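Local coordinates for putative trimethylamine methyltransferase (Rhizobium meliloti, PDB 4YYC), which probably transfers methyl groups as a member of the trimethylamine methyltransferase (MttB) family, at the interface of chains A and B. Coordinates in Å, arbitrary orientation; residue numbers count along the deposited sequence, not the author numbering. Chains: chain A/B, Putative trimethylamine methyltransferase.

Contact 1: the interface of chains A and B. Residues chain A 332-335, 337-338; chain B 416, 419-420, 460.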
loop_
_atom_site.group_PDB
_atom_site.type_symbol
_atom_site.label_atom_id
_atom_site.label_comp_id
_atom_site.label_asym_id
_atom_site.label_seq_id
_atom_site.Cartn_x
_atom_site.Cartn_y
_atom_site.Cartn_z
ATOM N N GLY A 332 -1.697 10.554 -0.576
ATOM C CA GLY A 332 -0.811 9.437 -0.836
ATOM C C GLY A 332 0.596 9.578 -0.329
ATOM O O GLY A 332 1.436 8.765 -0.638
ATOM N N THR A 333 0.842 10.617 0.463
ATOM C CA THR A 333 2.144 10.970 0.985
ATOM C C THR A 333 2.289 10.400 2.380
ATOM O O THR A 333 1.315 9.907 2.972
ATOM C CB THR A 333 2.262 12.511 1.029
ATOM O OG1 THR A 333 1.074 13.020 1.628
ATOM C CG2 THR A 333 2.364 13.081 -0.357
ATOM N N PRO A 334 3.497 10.470 2.945
ATOM C CA PRO A 334 3.693 9.772 4.231
ATOM C C PRO A 334 2.924 10.357 5.396
ATOM O O PRO A 334 2.361 9.614 6.211
ATOM C CB PRO A 334 5.197 9.910 4.474
ATOM C CG PRO A 334 5.782 10.105 3.127
ATOM C CD PRO A 334 4.773 10.834 2.308
ATOM N N GLU A 335 2.843 11.681 5.437
ATOM C CA GLU A 335 2.320 12.365 6.630
ATOM C C GLU A 335 0.829 12.008 6.889
ATOM O O GLU A 335 0.504 11.578 8.011
ATOM C CB GLU A 335 2.592 13.855 6.545
ATOM C CG GLU A 335 4.086 14.178 6.442
ATOM C CD GLU A 335 4.790 13.981 5.046
ATOM O OE1 GLU A 335 4.147 13.827 3.953
ATOM O OE2 GLU A 335 6.062 13.980 5.007
ATOM N N SER A 337 -0.707 9.294 6.078
ATOM C CA SER A 337 -0.785 7.904 6.499
ATOM C C SER A 337 -0.413 7.783 7.977
ATOM O O SER A 337 -1.058 7.057 8.735
ATOM C CB SER A 337 0.084 6.974 5.650
ATOM O OG SER A 337 -0.575 6.738 4.400
ATOM N N LEU A 338 0.634 8.459 8.377
ATOM C CA LEU A 338 1.047 8.417 9.778
ATOM C C LEU A 338 -0.004 9.017 10.692
ATOM O O LEU A 338 -0.319 8.455 11.752
ATOM C CB LEU A 338 2.373 9.166 9.995
ATOM C CG LEU A 338 3.570 8.476 9.328
ATOM C CD1 LEU A 338 4.794 9.401 9.355
ATOM C CD2 LEU A 338 3.918 7.124 9.883
HETATM N N MSE B 416 9.096 8.324 -0.851
HETATM C CA MSE B 416 7.984 8.388 0.118
HETATM C C MSE B 416 8.200 7.322 1.160
HETATM O O MSE B 416 8.008 7.569 2.345
HETATM C CB MSE B 416 6.653 8.207 -0.579
HETATM C CG MSE B 416 6.399 9.474 -1.347
HETATM SE SE MSE B 416 4.623 9.221 -2.195
HETATM C CE MSE B 416 5.097 10.421 -3.727
ATOM N N LYS B 419 10.847 8.395 3.653
ATOM C CA LYS B 419 10.338 9.361 4.636
ATOM C C LYS B 419 9.399 8.679 5.644
ATOM O O LYS B 419 9.495 8.943 6.853
ATOM C CB LYS B 419 9.657 10.509 3.901
ATOM C CG LYS B 419 9.039 11.557 4.805
ATOM C CD LYS B 419 10.122 12.272 5.652
ATOM C CE LYS B 419 9.485 13.334 6.546
ATOM N NZ LYS B 419 8.701 14.298 5.716
HETATM N N MSE B 420 8.508 7.804 5.164
HETATM C CA MSE B 420 7.574 7.049 6.026
HETATM C C MSE B 420 8.304 6.307 7.104
HETATM O O MSE B 420 7.878 6.236 8.263
HETATM C CB MSE B 420 6.765 6.058 5.171
HETATM C CG MSE B 420 5.813 5.139 5.940
HETATM SE SE MSE B 420 4.234 6.250 6.317
HETATM C CE MSE B 420 3.698 6.144 4.422
ATOM N N TYR B 460 7.776 15.087 2.453
ATOM C CA TYR B 460 8.343 14.677 1.148
ATOM C C TYR B 460 7.611 15.346 -0.034
ATOM O O TYR B 460 6.400 15.506 0.026
ATOM C CB TYR B 460 8.301 13.135 1.003
ATOM C CG TYR B 460 8.823 12.650 -0.355
ATOM C CD1 TYR B 460 10.179 12.502 -0.598
ATOM C CD2 TYR B 460 7.943 12.392 -1.402
ATOM C CE1 TYR B 460 10.647 12.111 -1.827
ATOM C CE2 TYR B 460 8.402 11.990 -2.652
ATOM C CZ TYR B 460 9.741 11.838 -2.861
ATOM O OH TYR B 460 10.191 11.458 -4.066
#
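B:Lys419 and A:Glu335 carry the polar part of this helix-against-helix patch. The ammonium NZ of B:Lys419 lies 2.8 Å from the carboxylate oxygen OE2 of A:Glu335, a salt bridge that is also a hydrogen bond, and it meets that oxygen nearly along its C-O axis. The backbone N of B:Tyr460 adds a weak hydrogen bond to the same OE2. Beside this pair, the pyrrolidine of A:Pro334 rests on helix 404-420 of chain B, its CG 3.5 Å from the carbonyl O of B:Met416. The selenomethionine B:Met420 packs against the first turn of helix 334-350: its methyl CE touches CA of A:Pro334 at 3.6 Å, and its SE lies 3.7 Å from CD2 of A:Leu338, the two side chains sliding past each other in opposite directions.

Torsions set these positions. B:Met420 has CG anti to its backbone N (chi1 176°) and then bends at chi2 and chi3, which turns CE back toward A:Pro334 and A:Ser337. B:Lys419 is bent at chi2 and chi4 and A:Glu335 at chi2; the two side chains cross at about a right angle. The patch docks one helix's N-terminal turn on another's C-terminal end and probably helps hold the chains together, if the deposited two-fold dimer is biological.

Contact 2: the interface of chains A and B. Residues chain A 69, 73, 249-250, 281-283, 285, 288, 291-292; chain B 430-433, 436, 445, 450.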
loop_
_atom_site.group_PDB
_atom_site.type_symbol
_atom_site.label_atom_id
_atom_site.label_comp_id
_atom_site.label_asym_id
_atom_site.label_seq_id
_atom_site.Cartn_x
_atom_site.Cartn_y
_atom_site.Cartn_z
ATOM N N VAL A 69 -5.337 21.616 24.948
ATOM C CA VAL A 69 -6.018 22.420 23.919
ATOM C C VAL A 69 -7.482 22.668 24.303
ATOM O O VAL A 69 -7.978 23.801 24.216
ATOM C CB VAL A 69 -5.932 21.703 22.559
ATOM C CG1 VAL A 69 -6.872 22.333 21.528
ATOM C CG2 VAL A 69 -4.483 21.692 22.061
ATOM N N ILE A 73 -7.628 26.553 25.040
ATOM C CA ILE A 73 -7.990 27.185 23.762
ATOM C C ILE A 73 -9.482 27.035 23.525
ATOM O O ILE A 73 -10.145 28.017 23.205
ATOM C CB ILE A 73 -7.184 26.596 22.584
ATOM C CG1 ILE A 73 -5.693 26.842 22.838
ATOM C CG2 ILE A 73 -7.643 27.225 21.279
ATOM C CD1 ILE A 73 -4.781 26.142 21.860
ATOM N N PRO A 249 -9.778 24.634 11.636
ATOM C CA PRO A 249 -9.490 24.219 13.025
ATOM C C PRO A 249 -10.541 24.649 14.062
ATOM O O PRO A 249 -10.883 25.819 14.160
ATOM C CB PRO A 249 -8.153 24.905 13.338
ATOM C CG PRO A 249 -8.138 26.112 12.424
ATOM C CD PRO A 249 -8.884 25.714 11.179
HETATM N N MSE A 250 -10.980 23.659 14.854
HETATM C CA MSE A 250 -11.576 23.838 16.188
HETATM C C MSE A 250 -12.866 24.651 16.133
HETATM O O MSE A 250 -13.155 25.417 17.043
HETATM C CB MSE A 250 -10.493 24.426 17.136
HETATM C CG MSE A 250 -9.312 23.436 17.299
HETATM SE SE MSE A 250 -7.895 24.281 18.384
HETATM C CE MSE A 250 -7.036 25.381 16.972
HETATM N N MSE A 281 -5.274 23.692 7.655
HETATM C CA MSE A 281 -6.343 23.615 8.667
HETATM C C MSE A 281 -5.888 22.932 9.938
HETATM O O MSE A 281 -6.679 22.792 10.862
HETATM C CB MSE A 281 -7.565 22.862 8.141
HETATM C CG MSE A 281 -8.324 23.673 7.101
HETATM SE SE MSE A 281 -7.694 23.155 5.308
HETATM C CE MSE A 281 -9.306 22.167 4.754
ATOM N N SER A 282 -4.632 22.507 9.986
ATOM C CA SER A 282 -4.003 21.977 11.190
ATOM C C SER A 282 -2.500 22.256 11.065
ATOM O O SER A 282 -2.034 22.665 9.988
ATOM C CB SER A 282 -4.225 20.477 11.302
ATOM O OG SER A 282 -3.414 19.783 10.371
ATOM N N PRO A 283 -1.729 22.028 12.147
ATOM C CA PRO A 283 -0.288 22.186 12.037
ATOM C C PRO A 283 0.297 21.291 10.956
ATOM O O PRO A 283 -0.294 20.253 10.605
ATOM C CB PRO A 283 0.231 21.767 13.402
ATOM C CG PRO A 283 -0.952 21.953 14.312
ATOM C CD PRO A 283 -2.134 21.594 13.501
ATOM N N THR A 285 2.833 19.441 11.133
ATOM C CA THR A 285 3.373 18.187 11.669
ATOM C C THR A 285 2.302 17.138 12.048
ATOM O O THR A 285 1.145 17.463 12.351
ATOM C CB THR A 285 4.234 18.472 12.898
ATOM O OG1 THR A 285 3.402 19.143 13.837
ATOM C CG2 THR A 285 5.424 19.330 12.549
ATOM N N GLY A 288 1.124 17.484 15.832
ATOM C CA GLY A 288 0.221 18.610 16.021
ATOM C C GLY A 288 -1.138 18.388 15.394
ATOM O O GLY A 288 -2.166 18.772 15.982
ATOM N N THR A 291 -3.103 15.951 17.637
ATOM C CA THR A 291 -3.597 16.614 18.809
ATOM C C THR A 291 -4.875 17.400 18.475
ATOM O O THR A 291 -5.868 17.359 19.211
ATOM C CB THR A 291 -2.500 17.562 19.331
ATOM O OG1 THR A 291 -1.367 16.753 19.663
ATOM C CG2 THR A 291 -2.958 18.314 20.502
ATOM N N GLN A 292 -4.823 18.158 17.382
ATOM C CA GLN A 292 -6.003 18.944 16.996
ATOM C C GLN A 292 -7.191 18.046 16.643
ATOM O O GLN A 292 -8.328 18.312 17.027
ATOM C CB GLN A 292 -5.694 19.867 15.844
ATOM C CG GLN A 292 -6.727 20.972 15.682
ATOM C CD GLN A 292 -6.440 21.721 14.392
ATOM O OE1 GLN A 292 -5.473 22.439 14.318
ATOM N NE2 GLN A 292 -7.266 21.524 13.363
ATOM N N ALA B 430 7.515 19.470 17.057
ATOM C CA ALA B 430 6.531 18.667 16.329
ATOM C C ALA B 430 5.153 18.658 17.024
ATOM O O ALA B 430 4.104 18.611 16.356
ATOM C CB ALA B 430 7.051 17.247 16.127
ATOM N N GLN B 431 5.155 18.708 18.352
ATOM C CA GLN B 431 3.902 18.781 19.096
ATOM C C GLN B 431 3.056 20.028 18.745
ATOM O O GLN B 431 1.841 19.996 18.825
ATOM C CB GLN B 431 4.157 18.709 20.585
ATOM C CG GLN B 431 4.602 17.337 21.057
ATOM C CD GLN B 431 5.145 17.376 22.482
ATOM O OE1 GLN B 431 4.469 17.845 23.393
ATOM N NE2 GLN B 431 6.348 16.861 22.679
ATOM N N ALA B 432 3.729 21.118 18.389
ATOM C CA ALA B 432 3.106 22.283 17.793
ATOM C C ALA B 432 2.114 22.997 18.676
ATOM O O ALA B 432 1.204 23.619 18.169
ATOM C CB ALA B 432 2.439 21.890 16.457
ATOM N N LEU B 433 2.303 22.972 20.006
ATOM C CA LEU B 433 1.287 23.558 20.857
ATOM C C LEU B 433 1.212 25.067 20.719
ATOM O O LEU B 433 0.131 25.631 20.763
ATOM C CB LEU B 433 1.498 23.168 22.315
ATOM C CG LEU B 433 1.166 21.710 22.621
ATOM C CD1 LEU B 433 1.375 21.398 24.108
ATOM C CD2 LEU B 433 -0.263 21.395 22.203
ATOM N N ILE B 436 -0.774 25.871 17.573
ATOM C CA ILE B 436 -2.223 25.680 17.835
ATOM C C ILE B 436 -2.794 26.891 18.629
ATOM O O ILE B 436 -3.858 27.431 18.305
ATOM C CB ILE B 436 -2.512 24.327 18.530
ATOM C CG1 ILE B 436 -2.052 23.152 17.638
ATOM C CG2 ILE B 436 -4.002 24.204 18.855
ATOM C CD1 ILE B 436 -2.174 21.797 18.279
ATOM N N TYR B 445 -3.184 27.900 9.320
ATOM C CA TYR B 445 -1.786 27.741 9.655
ATOM C C TYR B 445 -0.789 28.084 8.527
ATOM O O TYR B 445 0.432 27.957 8.751
ATOM C CB TYR B 445 -1.532 26.294 10.058
ATOM C CG TYR B 445 -2.189 25.877 11.359
ATOM C CD1 TYR B 445 -3.503 25.454 11.394
ATOM C CD2 TYR B 445 -1.449 25.834 12.539
ATOM C CE1 TYR B 445 -4.100 25.031 12.588
ATOM C CE2 TYR B 445 -2.024 25.426 13.737
ATOM C CZ TYR B 445 -3.348 25.030 13.759
ATOM O OH TYR B 445 -3.904 24.607 14.941
ATOM N N HIS B 450 6.024 28.039 12.070
ATOM C CA HIS B 450 5.994 26.596 12.250
ATOM C C HIS B 450 5.729 25.878 10.929
ATOM O O HIS B 450 6.414 24.915 10.614
ATOM C CB HIS B 450 4.935 26.207 13.278
ATOM C CG HIS B 450 5.058 24.799 13.757
ATOM N ND1 HIS B 450 4.303 23.769 13.232
ATOM C CD2 HIS B 450 5.851 24.245 14.706
ATOM C CE1 HIS B 450 4.622 22.643 13.845
ATOM N NE2 HIS B 450 5.557 22.905 14.744
HETATM O O HOH W 1 0.866 17.912 20.482
#
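Direct hydrogen bonds cross this patch at both its ends. The phenol OH of B:Tyr445 donates to the side-chain amide oxygen OE1 of A:Gln292 at 2.7 Å, in the carbonyl plane with a C=O...donor angle of 156°. The other amide atom of A:Gln292, NE2, gives a nearly straight bond (177° at H) to the carbonyl O of A:Met281, which probably holds the amide in the orientation that presents OE1 to the phenol. At the other end, the hydroxyl OG1 of A:Thr285 donates to the carbonyl O of B:Ala430 at 2.7 Å, on a lone pair. A water bridges OG1 of A:Thr291 and the carbonyl O of B:Gln431.

Ring contacts come next. One face of the B:Tyr445 phenol is covered by the A:Ser282-A:Pro283 peptide: C of A:Ser282 sits 3.5 Å from the ring centroid, toward the rim, while N of A:Pro283 stands over the centre. The proline runs alongside the tyrosine, pointing the same way.

Apolar packing centres on B:Ile436. Its CG2 branch, anti to the backbone N, meets CD1 of A:Ile73 at 3.7 Å and the methyl CE of the selenomethionine A:Met250 at 3.8 Å, both side chains crossing that of B:Ile436 at about a right angle. Its CG1 branch lies 3.7 Å from CG of A:Pro283. Together these contacts seat helices 428-431 and 433-439 of chain B, with the loop residue B:Tyr445, on chain A, which would anchor the two chains to each other if the deposited dimer is biological.

Contact 3: the interface of chains A and B. Residues chain A 328-330, 362-364, 369, 373; chain B 464-469, 473, 484.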
loop_
_atom_site.group_PDB
_atom_site.type_symbol
_atom_site.label_atom_id
_atom_site.label_comp_id
_atom_site.label_asym_id
_atom_site.label_seq_id
_atom_site.Cartn_x
_atom_site.Cartn_y
_atom_site.Cartn_z
ATOM N N ALA A 328 -1.663 23.380 -2.818
ATOM C CA ALA A 328 -2.726 22.500 -3.271
ATOM C C ALA A 328 -2.802 21.250 -2.353
ATOM O O ALA A 328 -1.788 20.823 -1.812
ATOM C CB ALA A 328 -2.478 22.089 -4.710
ATOM N N PRO A 329 -3.988 20.673 -2.168
ATOM C CA PRO A 329 -4.259 19.426 -1.433
ATOM C C PRO A 329 -3.538 18.255 -2.047
ATOM O O PRO A 329 -3.559 18.114 -3.270
ATOM C CB PRO A 329 -5.745 19.209 -1.617
ATOM C CG PRO A 329 -6.255 20.505 -2.022
ATOM C CD PRO A 329 -5.198 21.234 -2.756
ATOM N N THR A 330 -2.847 17.476 -1.232
ATOM C CA THR A 330 -2.030 16.360 -1.738
ATOM C C THR A 330 -2.317 15.105 -0.955
ATOM O O THR A 330 -2.629 15.142 0.223
ATOM C CB THR A 330 -0.544 16.699 -1.680
ATOM O OG1 THR A 330 -0.157 16.946 -0.330
ATOM C CG2 THR A 330 -0.258 17.933 -2.449
ATOM N N GLY A 362 -5.227 13.013 -5.864
ATOM C CA GLY A 362 -5.310 14.344 -6.422
ATOM C C GLY A 362 -5.179 14.382 -7.931
ATOM O O GLY A 362 -5.304 15.445 -8.543
ATOM N N SER A 363 -4.881 13.256 -8.558
ATOM C CA SER A 363 -4.777 13.231 -9.999
ATOM C C SER A 363 -6.052 13.563 -10.720
ATOM O O SER A 363 -7.134 13.386 -10.199
ATOM C CB SER A 363 -4.351 11.822 -10.443
ATOM O OG SER A 363 -3.926 11.842 -11.780
ATOM N N LYS A 364 -5.930 14.082 -11.946
ATOM C CA LYS A 364 -7.084 14.418 -12.771
ATOM C C LYS A 364 -7.608 13.245 -13.591
ATOM O O LYS A 364 -8.684 13.328 -14.183
ATOM C CB LYS A 364 -6.756 15.611 -13.681
ATOM C CG LYS A 364 -6.972 16.977 -13.019
ATOM C CD LYS A 364 -6.274 17.255 -11.722
ATOM C CE LYS A 364 -4.785 17.286 -11.861
ATOM N NZ LYS A 364 -4.143 17.531 -10.545
ATOM N N GLN A 369 -0.544 7.951 -11.036
ATOM C CA GLN A 369 -0.599 8.844 -9.875
ATOM C C GLN A 369 -1.846 8.543 -9.055
ATOM O O GLN A 369 -1.771 8.336 -7.820
ATOM C CB GLN A 369 -0.570 10.328 -10.298
ATOM C CG GLN A 369 -0.641 11.252 -9.099
ATOM C CD GLN A 369 -0.805 12.704 -9.462
ATOM O OE1 GLN A 369 -0.453 13.139 -10.565
ATOM N NE2 GLN A 369 -1.364 13.471 -8.540
ATOM N N GLU A 373 -1.538 6.944 -5.234
ATOM C CA GLU A 373 -2.079 7.721 -4.120
ATOM C C GLU A 373 -3.194 6.898 -3.444
ATOM O O GLU A 373 -3.268 6.805 -2.232
ATOM C CB GLU A 373 -2.538 9.090 -4.603
ATOM C CG GLU A 373 -1.380 9.964 -5.042
ATOM C CD GLU A 373 -1.759 11.282 -5.685
ATOM O OE1 GLU A 373 -2.911 11.470 -6.084
ATOM O OE2 GLU A 373 -0.859 12.123 -5.881
ATOM N N LEU B 464 6.847 14.428 -9.605
ATOM C CA LEU B 464 6.034 13.872 -10.677
ATOM C C LEU B 464 4.535 13.988 -10.481
ATOM O O LEU B 464 3.791 13.966 -11.477
ATOM C CB LEU B 464 6.381 12.377 -10.864
ATOM C CG LEU B 464 7.741 12.190 -11.489
ATOM C CD1 LEU B 464 8.081 10.707 -11.497
ATOM C CD2 LEU B 464 7.881 12.787 -12.868
ATOM N N ALA B 465 4.050 14.018 -9.234
ATOM C CA ALA B 465 2.621 14.209 -8.993
ATOM C C ALA B 465 2.148 15.546 -9.516
ATOM O O ALA B 465 2.826 16.562 -9.356
ATOM C CB ALA B 465 2.307 14.119 -7.515
ATOM N N ASP B 466 1.003 15.553 -10.189
ATOM C CA ASP B 466 0.367 16.779 -10.538
ATOM C C ASP B 466 -0.728 17.072 -9.509
ATOM O O ASP B 466 -1.722 16.333 -9.376
ATOM C CB ASP B 466 -0.219 16.729 -11.948
ATOM C CG ASP B 466 -0.785 18.037 -12.369
ATOM O OD1 ASP B 466 -1.714 18.538 -11.689
ATOM O OD2 ASP B 466 -0.304 18.644 -13.396
ATOM N N ASN B 467 -0.519 18.157 -8.767
ATOM C CA ASN B 467 -1.417 18.554 -7.723
ATOM C C ASN B 467 -2.125 19.873 -8.060
ATOM O O ASN B 467 -2.666 20.568 -7.181
ATOM C CB ASN B 467 -0.606 18.717 -6.430
ATOM C CG ASN B 467 -0.000 17.414 -5.975
ATOM O OD1 ASN B 467 1.217 17.328 -5.741
ATOM N ND2 ASN B 467 -0.809 16.403 -5.889
ATOM N N ASN B 468 -2.132 20.224 -9.334
ATOM C CA ASN B 468 -2.744 21.464 -9.775
ATOM C C ASN B 468 -4.231 21.330 -10.058
ATOM O O ASN B 468 -4.773 20.225 -10.134
ATOM C CB ASN B 468 -2.002 21.968 -11.002
ATOM C CG ASN B 468 -0.589 22.396 -10.671
ATOM O OD1 ASN B 468 -0.307 22.858 -9.547
ATOM N ND2 ASN B 468 0.302 22.248 -11.619
ATOM N N SER B 469 -4.905 22.457 -10.221
ATOM C CA SER B 469 -6.317 22.419 -10.635
ATOM C C SER B 469 -6.493 21.732 -11.957
ATOM O O SER B 469 -5.564 21.683 -12.764
ATOM C CB SER B 469 -6.868 23.849 -10.791
ATOM O OG SER B 469 -6.206 24.547 -11.855
ATOM N N TRP B 473 -3.974 21.897 -15.291
ATOM C CA TRP B 473 -3.514 20.632 -15.864
ATOM C C TRP B 473 -3.963 20.490 -17.333
ATOM O O TRP B 473 -3.210 19.999 -18.176
ATOM C CB TRP B 473 -4.012 19.485 -14.983
ATOM C CG TRP B 473 -3.866 18.086 -15.532
ATOM C CD1 TRP B 473 -2.804 17.244 -15.382
ATOM C CD2 TRP B 473 -4.854 17.368 -16.279
ATOM N NE1 TRP B 473 -3.101 16.015 -15.976
ATOM C CE2 TRP B 473 -4.343 16.085 -16.542
ATOM C CE3 TRP B 473 -6.135 17.671 -16.705
ATOM C CZ2 TRP B 473 -5.056 15.130 -17.284
ATOM C CZ3 TRP B 473 -6.851 16.711 -17.423
ATOM C CH2 TRP B 473 -6.308 15.458 -17.694
ATOM N N ARG B 484 5.147 13.012 -17.743
ATOM C CA ARG B 484 6.042 13.807 -16.921
ATOM C C ARG B 484 7.308 12.994 -16.514
ATOM O O ARG B 484 8.408 13.553 -16.417
ATOM C CB ARG B 484 5.311 14.423 -15.720
ATOM C CG ARG B 484 4.173 15.382 -16.082
ATOM C CD ARG B 484 3.640 16.136 -14.859
ATOM N NE ARG B 484 2.988 15.213 -13.928
ATOM C CZ ARG B 484 1.819 14.610 -14.075
ATOM N NH1 ARG B 484 1.009 14.876 -15.097
ATOM N NH2 ARG B 484 1.455 13.734 -13.174
HETATM O O HOH W 2 -1.185 12.691 -13.245
HETATM O O HOH W 3 -3.313 16.881 -5.515
#
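Hydrogen bonds and charge dominate this patch, where the loop B:Ala465 to B:Asn468 lies against chain A. The ammonium NZ of A:Lys364 gathers acceptors from both chains: the carboxylate OD1 of B:Asp466 at 2.9 Å, in a salt bridge approached from above the carboxylate plane, the carbonyl O of B:Asn468 at 2.8 Å, on a lone pair, and the carbonyl oxygens of B:Asp466 and A:Gly362. Such a cluster would favour a charged lysine. The side-chain amide of A:Gln369 reads the backbone of B:Asp466 from both ends. Its OE1 accepts from N of B:Asp466 at 2.8 Å, and its NE2 donates to the carbonyl O of B:Asp466 at 3.0 Å, nearly straight (171° at H); in both bonds the donor stands above the plane of the accepting carbonyl. The chain is extended, with CG anti to the backbone N (chi1 179°), and NE2 also bonds OE2 of A:Glu373, which helps fix the amide's rotation.

Within chain B, B:Arg484 grips the carbonyl O of B:Leu464 side-on with NE and NH2. NH2 is also linked to OE1 of A:Gln369 through a water. ND2 of B:Asn467 lies 2.6 Å from the oxygen O of water 3, which also meets the carbonyl O of A:Pro329.

Among apolar contacts, A:Lys364 passes over one face of the B:Trp473 indole, its CB 3.6 Å from the centroid of the six-membered ring. CG2 of A:Thr330 meets the carboxamide carbon CG of B:Asn467 at 3.6 Å, the two side chains crossing at about a right angle.

Contact 1 lies about 18 Å from contact 2 and about 15 Å from contact 3, measured between the centres of their C-alpha atoms; contacts 2 and 3 are about 25 Å apart. No residue belongs to more than one of them, but the chain joins them closely. Strand 329-330 of contact 3 leads within a few residues into A:Gly332 and helix 334-350 of contact 1, and B:Tyr460 of contact 1 shortly precedes the B:Leu464 loop of contact 3. Helix 404-420 likewise precedes the chain B segment of contact 2. The three patches form parts of one two-fold interface in the deposited dimer, which may or may not be the biological assembly.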